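Local atomic coordinates of outer membrane protein SusF (Bacteroides thetaiotaomicron, PDB entry 4FE9), a protein that binds starch at the bacterial cell surface, before the starch is transported into the periplasm for degradation. Residues D216-S220 and G221-V225; A269-W272 and G273-A276; T376-G380 and W381-L385; G161-G164 and N165-Q168. All coordinates share one frame; numbering follows the deposited sequence.

Contact 1: residues D216-S220 and G221-V225. With GLC (alpha-D-glucopyranose), chain B.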
# COMPACT_ATOMS: atom_id res chain seq x y z
N ASP A 216 25.82 4.88 5.52
CA ASP A 216 26.29 4.53 4.18
C ASP A 216 26.08 3.05 3.88
O ASP A 216 26.45 2.21 4.67
CB ASP A 216 27.77 4.94 3.99
CG ASP A 216 28.20 4.93 2.52
OD1 ASP A 216 27.38 5.30 1.63
OD2 ASP A 216 29.35 4.52 2.24
N GLY A 217 25.30 2.76 2.86
CA GLY A 217 25.04 1.40 2.45
C GLY A 217 23.83 0.81 3.13
O GLY A 217 23.62 -0.39 3.08
N ASP A 218 23.04 1.65 3.81
CA ASP A 218 21.77 1.21 4.44
C ASP A 218 21.03 0.22 3.53
O ASP A 218 20.73 0.55 2.38
CB ASP A 218 20.87 2.41 4.72
CG ASP A 218 19.55 2.04 5.42
OD1 ASP A 218 19.11 2.81 6.28
OD2 ASP A 218 18.89 1.08 4.99
N ASP A 219 20.66 -0.93 4.06
CA ASP A 219 19.98 -1.93 3.24
C ASP A 219 18.62 -2.26 3.77
O ASP A 219 18.07 -3.30 3.46
CB ASP A 219 20.84 -3.21 3.03
CG ASP A 219 21.20 -3.91 4.35
OD1 ASP A 219 20.70 -3.49 5.42
OD2 ASP A 219 22.02 -4.87 4.31
N SER A 220 18.02 -1.33 4.50
CA SER A 220 16.73 -1.59 5.15
C SER A 220 15.59 -1.61 4.13
O SER A 220 14.56 -2.23 4.37
CB SER A 220 16.44 -0.53 6.21
OG SER A 220 16.07 0.70 5.58
N GLY A 221 15.76 -0.90 3.01
CA GLY A 221 14.71 -0.79 2.01
C GLY A 221 13.59 0.19 2.37
O GLY A 221 12.62 0.33 1.63
N ASP A 222 13.70 0.83 3.53
CA ASP A 222 12.56 1.60 4.07
C ASP A 222 13.05 2.40 5.28
O ASP A 222 13.34 1.81 6.33
CB ASP A 222 11.42 0.65 4.46
CG ASP A 222 10.19 1.38 5.11
OD1 ASP A 222 10.14 2.65 5.18
OD2 ASP A 222 9.23 0.66 5.45
N ASN A 223 13.35 3.67 5.06
CA ASN A 223 13.98 4.47 6.10
C ASN A 223 13.86 5.97 5.85
O ASN A 223 13.26 6.39 4.87
CB ASN A 223 15.44 4.09 6.24
CG ASN A 223 15.92 4.20 7.68
OD1 ASN A 223 15.32 4.90 8.50
ND2 ASN A 223 17.02 3.53 7.99
N PHE A 224 14.52 6.75 6.69
CA PHE A 224 14.51 8.19 6.56
C PHE A 224 15.53 8.64 5.55
O PHE A 224 16.61 8.06 5.45
CB PHE A 224 14.82 8.84 7.93
CG PHE A 224 13.65 8.81 8.89
CD1 PHE A 224 12.50 9.53 8.62
CD2 PHE A 224 13.66 7.96 10.00
CE1 PHE A 224 11.38 9.42 9.44
CE2 PHE A 224 12.58 7.91 10.89
CZ PHE A 224 11.46 8.68 10.64
N VAL A 225 15.26 9.77 4.91
CA VAL A 225 16.26 10.44 4.10
C VAL A 225 17.03 11.44 4.91
O VAL A 225 16.44 12.27 5.58
CB VAL A 225 15.58 11.16 2.93
CG1 VAL A 225 16.62 11.95 2.10
CG2 VAL A 225 14.84 10.16 2.08
C1 GLC B . 28.85 5.13 -2.94
C2 GLC B . 28.83 4.63 -1.53
C3 GLC B . 30.09 3.84 -1.22
C4 GLC B . 30.38 2.81 -2.30
C5 GLC B . 30.02 3.12 -3.56
C6 GLC B . 30.30 2.10 -4.64
O2 GLC B . 28.73 5.75 -0.64
O3 GLC B . 29.93 3.24 0.06
O4 GLC B . 31.67 2.13 -2.24
O5 GLC B . 28.94 4.05 -3.83
O6 GLC B . 29.20 1.19 -4.66
O HOH W 1 17.77 0.55 1.84

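Contact 2: residues A269-W272 and G273-A276. With GLC (alpha-D-glucopyranose), chain C.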
# COMPACT_ATOMS: atom_id res chain seq x y z
N ALA A 269 -14.14 -25.82 -4.12
CA ALA A 269 -15.02 -26.21 -5.24
C ALA A 269 -14.27 -26.71 -6.51
O ALA A 269 -14.90 -27.02 -7.51
CB ALA A 269 -15.96 -25.07 -5.60
N TYR A 270 -12.93 -26.81 -6.44
CA TYR A 270 -12.11 -27.21 -7.61
C TYR A 270 -11.12 -28.28 -7.25
O TYR A 270 -10.02 -28.34 -7.83
CB TYR A 270 -11.34 -26.01 -8.21
CG TYR A 270 -12.20 -24.84 -8.60
CD1 TYR A 270 -12.94 -24.85 -9.77
CD2 TYR A 270 -12.29 -23.74 -7.79
CE1 TYR A 270 -13.77 -23.77 -10.12
CE2 TYR A 270 -13.14 -22.69 -8.10
CZ TYR A 270 -13.84 -22.69 -9.29
OH TYR A 270 -14.68 -21.64 -9.59
N ASN A 271 -11.41 -29.00 -6.18
CA ASN A 271 -10.58 -30.11 -5.76
C ASN A 271 -9.24 -29.68 -5.22
O ASN A 271 -8.26 -30.42 -5.30
CB ASN A 271 -10.41 -31.11 -6.92
CG ASN A 271 -10.20 -32.54 -6.42
OD1 ASN A 271 -10.88 -32.99 -5.49
ND2 ASN A 271 -9.22 -33.23 -6.98
N TRP A 272 -9.19 -28.48 -4.63
CA TRP A 272 -7.90 -27.89 -4.19
C TRP A 272 -6.71 -28.18 -5.15
O TRP A 272 -5.62 -28.54 -4.71
CB TRP A 272 -7.55 -28.33 -2.76
CG TRP A 272 -8.39 -27.65 -1.71
CD1 TRP A 272 -9.36 -28.22 -0.92
CD2 TRP A 272 -8.42 -26.25 -1.44
NE1 TRP A 272 -9.98 -27.24 -0.16
CE2 TRP A 272 -9.40 -26.03 -0.44
CE3 TRP A 272 -7.72 -25.15 -1.95
CZ2 TRP A 272 -9.70 -24.76 0.04
CZ3 TRP A 272 -8.01 -23.88 -1.45
CH2 TRP A 272 -8.96 -23.70 -0.44
N GLY A 273 -6.91 -27.93 -6.45
CA GLY A 273 -5.79 -27.83 -7.40
C GLY A 273 -5.20 -29.15 -7.85
O GLY A 273 -4.10 -29.18 -8.41
N THR A 274 -5.90 -30.25 -7.60
CA THR A 274 -5.45 -31.58 -8.09
C THR A 274 -6.31 -32.01 -9.27
O THR A 274 -7.53 -31.80 -9.26
CB THR A 274 -5.51 -32.66 -6.96
OG1 THR A 274 -5.06 -32.09 -5.72
CG2 THR A 274 -4.62 -33.86 -7.30
N PRO A 275 -5.65 -32.43 -10.37
CA PRO A 275 -4.19 -32.40 -10.52
C PRO A 275 -3.64 -31.05 -11.07
O PRO A 275 -4.41 -30.20 -11.53
CB PRO A 275 -3.92 -33.52 -11.52
CG PRO A 275 -5.14 -33.48 -12.42
CD PRO A 275 -6.31 -33.01 -11.56
N ALA A 276 -2.33 -30.84 -10.94
CA ALA A 276 -1.69 -29.65 -11.52
C ALA A 276 -2.05 -29.52 -13.01
O ALA A 276 -2.51 -30.49 -13.62
CB ALA A 276 -0.18 -29.73 -11.34
C1 GLC C . -4.72 -26.16 0.13
C2 GLC C . -5.69 -25.47 1.06
C3 GLC C . -6.02 -26.36 2.27
C4 GLC C . -6.51 -27.72 1.82
C5 GLC C . -5.44 -28.34 0.93
C6 GLC C . -5.89 -29.68 0.37
O2 GLC C . -5.03 -24.31 1.53
O3 GLC C . -7.00 -25.73 3.08
O4 GLC C . -6.72 -28.54 2.98
O5 GLC C . -5.18 -27.49 -0.19
O6 GLC C . -4.76 -30.33 -0.20

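Contact 3: residues T376-G380 and W381-L385. With NA (sodium ion), chain I.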
# COMPACT_ATOMS: atom_id res chain seq x y z
N THR A 376 -24.39 -0.67 -30.79
CA THR A 376 -25.61 -1.38 -30.54
C THR A 376 -26.23 -1.09 -29.17
O THR A 376 -27.31 -1.59 -28.86
CB THR A 376 -25.45 -2.90 -30.75
OG1 THR A 376 -24.64 -3.45 -29.71
CG2 THR A 376 -24.81 -3.19 -32.09
N SER A 377 -25.67 -0.10 -28.46
CA SER A 377 -26.06 0.18 -27.06
C SER A 377 -26.79 1.54 -26.92
O SER A 377 -26.86 2.28 -27.89
CB SER A 377 -24.82 0.14 -26.16
OG SER A 377 -24.24 1.42 -26.03
N TYR A 378 -27.14 1.93 -25.69
CA TYR A 378 -28.02 3.11 -25.45
C TYR A 378 -27.39 4.49 -25.75
O TYR A 378 -26.41 4.90 -25.10
CB TYR A 378 -28.66 3.06 -24.03
CG TYR A 378 -29.39 4.34 -23.59
CD1 TYR A 378 -30.73 4.57 -23.95
CD2 TYR A 378 -28.74 5.29 -22.79
CE1 TYR A 378 -31.39 5.77 -23.57
CE2 TYR A 378 -29.36 6.49 -22.44
CZ TYR A 378 -30.69 6.73 -22.81
OH TYR A 378 -31.28 7.94 -22.43
N ASN A 379 -28.00 5.23 -26.67
CA ASN A 379 -27.38 6.44 -27.22
C ASN A 379 -25.95 6.17 -27.73
O ASN A 379 -25.11 7.08 -27.76
CB ASN A 379 -27.34 7.59 -26.18
CG ASN A 379 -28.68 8.27 -25.99
OD1 ASN A 379 -29.71 7.82 -26.51
ND2 ASN A 379 -28.69 9.35 -25.21
N GLY A 380 -25.67 4.91 -28.07
CA GLY A 380 -24.42 4.55 -28.74
C GLY A 380 -23.21 4.76 -27.84
O GLY A 380 -23.22 4.34 -26.66
N TRP A 381 -22.17 5.38 -28.39
CA TRP A 381 -20.93 5.63 -27.66
C TRP A 381 -21.13 6.80 -26.72
O TRP A 381 -20.21 7.21 -26.01
CB TRP A 381 -19.78 5.95 -28.64
CG TRP A 381 -19.22 4.74 -29.35
CD1 TRP A 381 -19.33 4.44 -30.68
CD2 TRP A 381 -18.48 3.66 -28.75
NE1 TRP A 381 -18.68 3.26 -30.96
CE2 TRP A 381 -18.17 2.74 -29.79
CE3 TRP A 381 -17.99 3.41 -27.46
CZ2 TRP A 381 -17.39 1.60 -29.58
CZ3 TRP A 381 -17.24 2.25 -27.24
CH2 TRP A 381 -16.96 1.35 -28.30
N ASP A 382 -22.30 7.42 -26.79
CA ASP A 382 -22.49 8.70 -26.15
C ASP A 382 -22.95 8.57 -24.70
O ASP A 382 -22.66 9.42 -23.87
CB ASP A 382 -23.43 9.57 -26.97
CG ASP A 382 -22.69 10.72 -27.66
OD1 ASP A 382 -22.15 10.50 -28.77
OD2 ASP A 382 -22.49 11.77 -27.01
N ALA A 383 -23.52 7.43 -24.37
CA ALA A 383 -23.73 7.05 -22.99
C ALA A 383 -23.02 5.75 -22.77
O ALA A 383 -23.32 4.77 -23.42
CB ALA A 383 -25.21 6.89 -22.70
N GLN A 384 -22.04 5.75 -21.86
CA GLN A 384 -21.13 4.60 -21.66
C GLN A 384 -21.21 4.07 -20.25
O GLN A 384 -21.03 4.82 -19.30
CB GLN A 384 -19.67 5.01 -21.96
CG GLN A 384 -19.30 5.05 -23.44
CD GLN A 384 -17.87 5.59 -23.65
OE1 GLN A 384 -16.98 5.35 -22.84
NE2 GLN A 384 -17.69 6.37 -24.70
N LEU A 385 -21.26 2.75 -20.13
CA LEU A 385 -21.28 2.08 -18.83
C LEU A 385 -22.53 2.49 -18.01
O LEU A 385 -22.47 2.62 -16.80
CB LEU A 385 -19.99 2.40 -18.01
CG LEU A 385 -18.61 1.92 -18.49
CD1 LEU A 385 -17.51 2.28 -17.44
CD2 LEU A 385 -18.59 0.45 -18.79
NA NA I . -24.40 3.26 -24.55

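Contact 4: residues G161-G164 and N165-Q168. With GLC (alpha-D-glucopyranose), chain D; GLC (alpha-D-glucopyranose), chain B.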
# COMPACT_ATOMS: atom_id res chain seq x y z
N GLY A 161 25.81 4.67 -13.09
CA GLY A 161 27.05 5.42 -13.23
C GLY A 161 26.99 6.73 -12.45
O GLY A 161 26.01 7.45 -12.50
N TRP A 162 28.03 6.99 -11.66
CA TRP A 162 28.01 8.12 -10.77
C TRP A 162 28.39 9.43 -11.51
O TRP A 162 29.39 10.03 -11.22
CB TRP A 162 28.93 7.87 -9.56
CG TRP A 162 28.48 6.71 -8.69
CD1 TRP A 162 28.83 5.39 -8.83
CD2 TRP A 162 27.60 6.78 -7.55
NE1 TRP A 162 28.20 4.63 -7.86
CE2 TRP A 162 27.47 5.47 -7.04
CE3 TRP A 162 26.92 7.82 -6.90
CZ2 TRP A 162 26.73 5.18 -5.88
CZ3 TRP A 162 26.12 7.52 -5.80
CH2 TRP A 162 26.03 6.21 -5.30
N ASP A 163 27.53 9.89 -12.44
CA ASP A 163 27.77 11.18 -13.10
C ASP A 163 26.49 11.87 -13.63
O ASP A 163 25.40 11.30 -13.62
CB ASP A 163 28.80 11.03 -14.19
CG ASP A 163 28.38 10.02 -15.26
OD1 ASP A 163 27.30 10.21 -15.88
OD2 ASP A 163 29.08 9.02 -15.44
N GLY A 164 26.59 13.16 -13.87
CA GLY A 164 25.42 13.94 -14.24
C GLY A 164 24.71 13.37 -15.45
O GLY A 164 23.47 13.27 -15.46
N ASN A 165 25.47 13.00 -16.49
CA ASN A 165 24.85 12.52 -17.74
C ASN A 165 24.03 11.27 -17.55
O ASN A 165 23.11 11.03 -18.30
CB ASN A 165 25.90 12.27 -18.85
CG ASN A 165 26.56 13.56 -19.34
OD1 ASN A 165 25.95 14.65 -19.31
ND2 ASN A 165 27.84 13.46 -19.72
N SER A 166 24.39 10.43 -16.58
CA SER A 166 23.69 9.14 -16.37
C SER A 166 22.50 9.25 -15.39
O SER A 166 21.78 8.26 -15.17
CB SER A 166 24.65 8.07 -15.87
OG SER A 166 25.85 8.10 -16.62
N ALA A 167 22.36 10.40 -14.74
CA ALA A 167 21.32 10.55 -13.68
C ALA A 167 19.93 10.30 -14.25
O ALA A 167 19.66 10.64 -15.36
CB ALA A 167 21.40 11.93 -13.05
N GLN A 168 19.12 9.54 -13.53
CA GLN A 168 17.79 9.23 -14.00
C GLN A 168 16.72 10.01 -13.25
O GLN A 168 16.70 10.01 -12.02
CB GLN A 168 17.53 7.74 -13.88
CG GLN A 168 18.31 6.92 -14.94
CD GLN A 168 18.06 5.43 -14.82
OE1 GLN A 168 16.98 5.01 -14.39
NE2 GLN A 168 19.02 4.61 -15.29
C1 GLC D . 30.24 9.81 -4.76
C2 GLC D . 29.08 9.56 -3.81
C3 GLC D . 29.36 8.32 -2.96
C4 GLC D . 29.60 7.13 -3.87
C5 GLC D . 30.70 7.45 -4.88
C6 GLC D . 30.78 6.32 -5.89
O2 GLC D . 28.95 10.68 -2.92
O3 GLC D . 28.23 8.07 -2.14
O4 GLC D . 29.95 5.98 -3.12
O5 GLC D . 30.40 8.67 -5.62
O6 GLC D . 31.90 6.53 -6.72
C1 GLC B . 28.85 5.13 -2.94
C2 GLC B . 28.83 4.63 -1.53
C3 GLC B . 30.09 3.84 -1.22
C4 GLC B . 30.38 2.81 -2.30
C5 GLC B . 30.02 3.12 -3.56
C6 GLC B . 30.30 2.10 -4.64
O2 GLC B . 28.73 5.75 -0.64
O3 GLC B . 29.93 3.24 0.06
O4 GLC B . 31.67 2.13 -2.24
O5 GLC B . 28.94 4.05 -3.83
O6 GLC B . 29.20 1.19 -4.66

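Contact 1: residues D216-S220 and G221-V225
The carboxylate of Asp-218, which reaches across the bend to Asn-223, has its OD2 gripped twice by Ser-220. Ser-220 N meets Asp-218 OD2 at 2.6 Å (167°), nearly along the oxygen's bond to carbon, which makes an Asx turn. Ser-220 OG donates to Asp-218 OD2 at 2.9 Å, on the side of the other oxygen. That oxygen, Asp-218 OD1, takes the amide ND2 of Asn-223 at 2.8 Å through its syn lone pair. Amide and carboxylate planes stand 69° apart, and OD1 lies tilted out of the amide plane. The chi1 of 75° at Ser-220 sets OG between the backbone N and the carbonyl carbon. There Ser-220 OG also accepts Asp-222 N at 3.1 Å, so one hydroxyl ties the turn to the backbone of Asp-222. A water accepts a bond from Gly-221 N at 2.7 Å. At the positive phi of Gly-221 a side chain would run into Ser-220 O.

At the other end, Asp-216 holds the sugar of carbohydrate-binding module 1. Glucose O2 of chain B donates to Asp-216 OD1 at 2.7 Å, and O3 to OD2 at 2.6 Å, so two neighbouring hydroxyls share one carboxylate. Asp-216 OD1 also accepts Ala-232 N. Strand 222-224 is an outer strand of its antiparallel sheet and pairs with strand 251-256. From that neighbour Arg-251 forms a salt bridge with Asp-222, while Phe-224 leans on helix 92-102.

Contact 2: residues A269-W272 and G273-A276
Trp-272, directly followed by Gly-273 in a tight surface turn, is an aromatic platform for starch in carbohydrate-binding module 2. The glucose of chain C lies over one face of its indole. Glucose C2 stands 3.6 Å above the plane, nearer the edge of the ring system than its centre. The ring oxygen O5 comes within 3.6 Å of Trp-272 CG. The sugar spans both rings, with C4 and C6 near the pyrrole part and C1 and C2 near CE3. A chi1 of -74° turns CG away from the carbonyl carbon and carries the indole out of the turn to the glycan. Cut back to an alanine, this position would probably leave the glucose without its flat floor and weaken its hold on the pocket.

The next shell is the backbone that presents the ring. Asn-271, Trp-272 and Gly-273 all have positive phi, so the chain coils tightly. Thr-274 N donates to Asn-271 O at 3.3 Å, arriving from above the carbonyl plane. Gly-273 N reaches Tyr-270 O in a weak bond of 3.4 Å. A side chain at Gly-273 would strike Trp-272 O. Further out, Trp-272 O accepts NE1 of Trp-315, another residue of the glycan pocket, and Gly-273 O accepts NE1 of Trp-282. On the far edge of the turn, the peptide before Pro-275 is cis. Its carbonyl, Thr-274 O, is met by Asn-271 ND2 at 3.2 Å; the bond is almost straight (175°) and lies in the plane of the asparagine amide.

Contact 3: residues T376-G380 and W381-L385
Tyr-378 and Asn-379 both touch the methyl group of Ala-383. The CB of Asn-379 is directed toward it, while the tyrosine ring meets it obliquely. Tyr-378 CD2 lies 3.9 Å from Ala-383 CB, and Asn-379 CB approaches the same methyl to 4.1 Å. The tyrosine ring is swung out by a chi1 of 170°, with CG anti to the backbone N. Asn-379 OD1 stands over one face of that ring, 3.9 Å above its plane and toward the rim. Asp-382 N donates to Asn-379 O at 3.0 Å and draws the arms together.

The loop forms a sodium site. Ser-377 to Gly-380 make a type II beta turn, closed by Gly-380 N to Ser-377 O. Ser-377 OG binds the sodium at 2.4 Å. Tyr-378 O and Gly-380 O each bind the sodium at 2.6 Å. Ala-383 O binds the sodium at 2.2 Å. Asp-389 OD2 completes the site and brings the carboxylate charge. Three main-chain carbonyls thus converge on one cation, which probably helps hold the loop curled. Ser-377 OG is also hydrogen-bonded to Gly-374 O. Gln-384 NE2 folds back to Trp-381 O, nearly in the plane of its amide.

The loop follows strand 371-374 of carbohydrate-binding module 3. Leu-385 packs on Tyr-371 and Met-373 of that strand and on Cys-415 of strand 410-415. Trp-381 rests on Arg-413 of the same second strand.

Contact 4: residues G161-G164 and N165-Q168
Ser-166 folds back over Asp-163, and its side chain can be followed atom by atom. CB lies 3.7 Å from Gly-161 O and also touches Asp-163 OD1. OG, at the tip, donates to Asp-163 OD1 at 2.7 Å, on the syn side and 27° out of the carboxylate plane. Asp-163 OD1 also takes Ser-166 N at 3.0 Å, this time nearly along the C-O bond. One carboxylate oxygen therefore holds both donors of one serine. The chi1 of 59° at Asp-163 tucks the carboxylate between its own N and carbonyl carbon, within range of both. Ser-166 N also reaches Asp-163 O, and Ala-167 N bonds to Gly-164 O at 3.2 Å.

This loop joins strands 153-157 and 168-172 of carbohydrate-binding module 1 and carries one of its aromatic platforms. Trp-162 is the centre of an inverse gamma turn, with a weak bond from Asp-163 N to Gly-161 O. Its indole lies against the glycan. Glucose C6 of chain D sits 3.4 Å above one face. The ring oxygen O5 of the chain B glucose comes within 3.2 Å of Trp-162 CZ2. The two sugars are joined through O4 of the first and C1 of the second, so one indole serves two linked units. A serine in its place would probably strip both sugars of this surface and leave Asp-158 OD2 without the indole N-H. Asp-158 OD2 also bonds to the glycan, and Trp-162 touches Trp-207, another pocket residue.

In the fold
All four contacts are local turns at the surface; none belongs to a domain core. Contacts 1 and 4 lie in carbohydrate-binding module 1, with centres about 21 Å apart, and meet the same chain B glucose. They act on it differently: contact 1 by a carboxylate gripping hydroxyls, contact 4 by an indole. Contact 2 repeats the indole approach in module 2, about 51 Å from contact 4 between centres. Its turn relies on main-chain and amide bonds, where contacts 1 and 4 use an aspartate paired with a serine. Contact 3, in module 3, holds a sodium ion through carbonyls and a serine. Contact 1 runs into strand 222-224 and contact 4 ends at the first residue of strand 168-172; contacts 2 and 3 contain no strand.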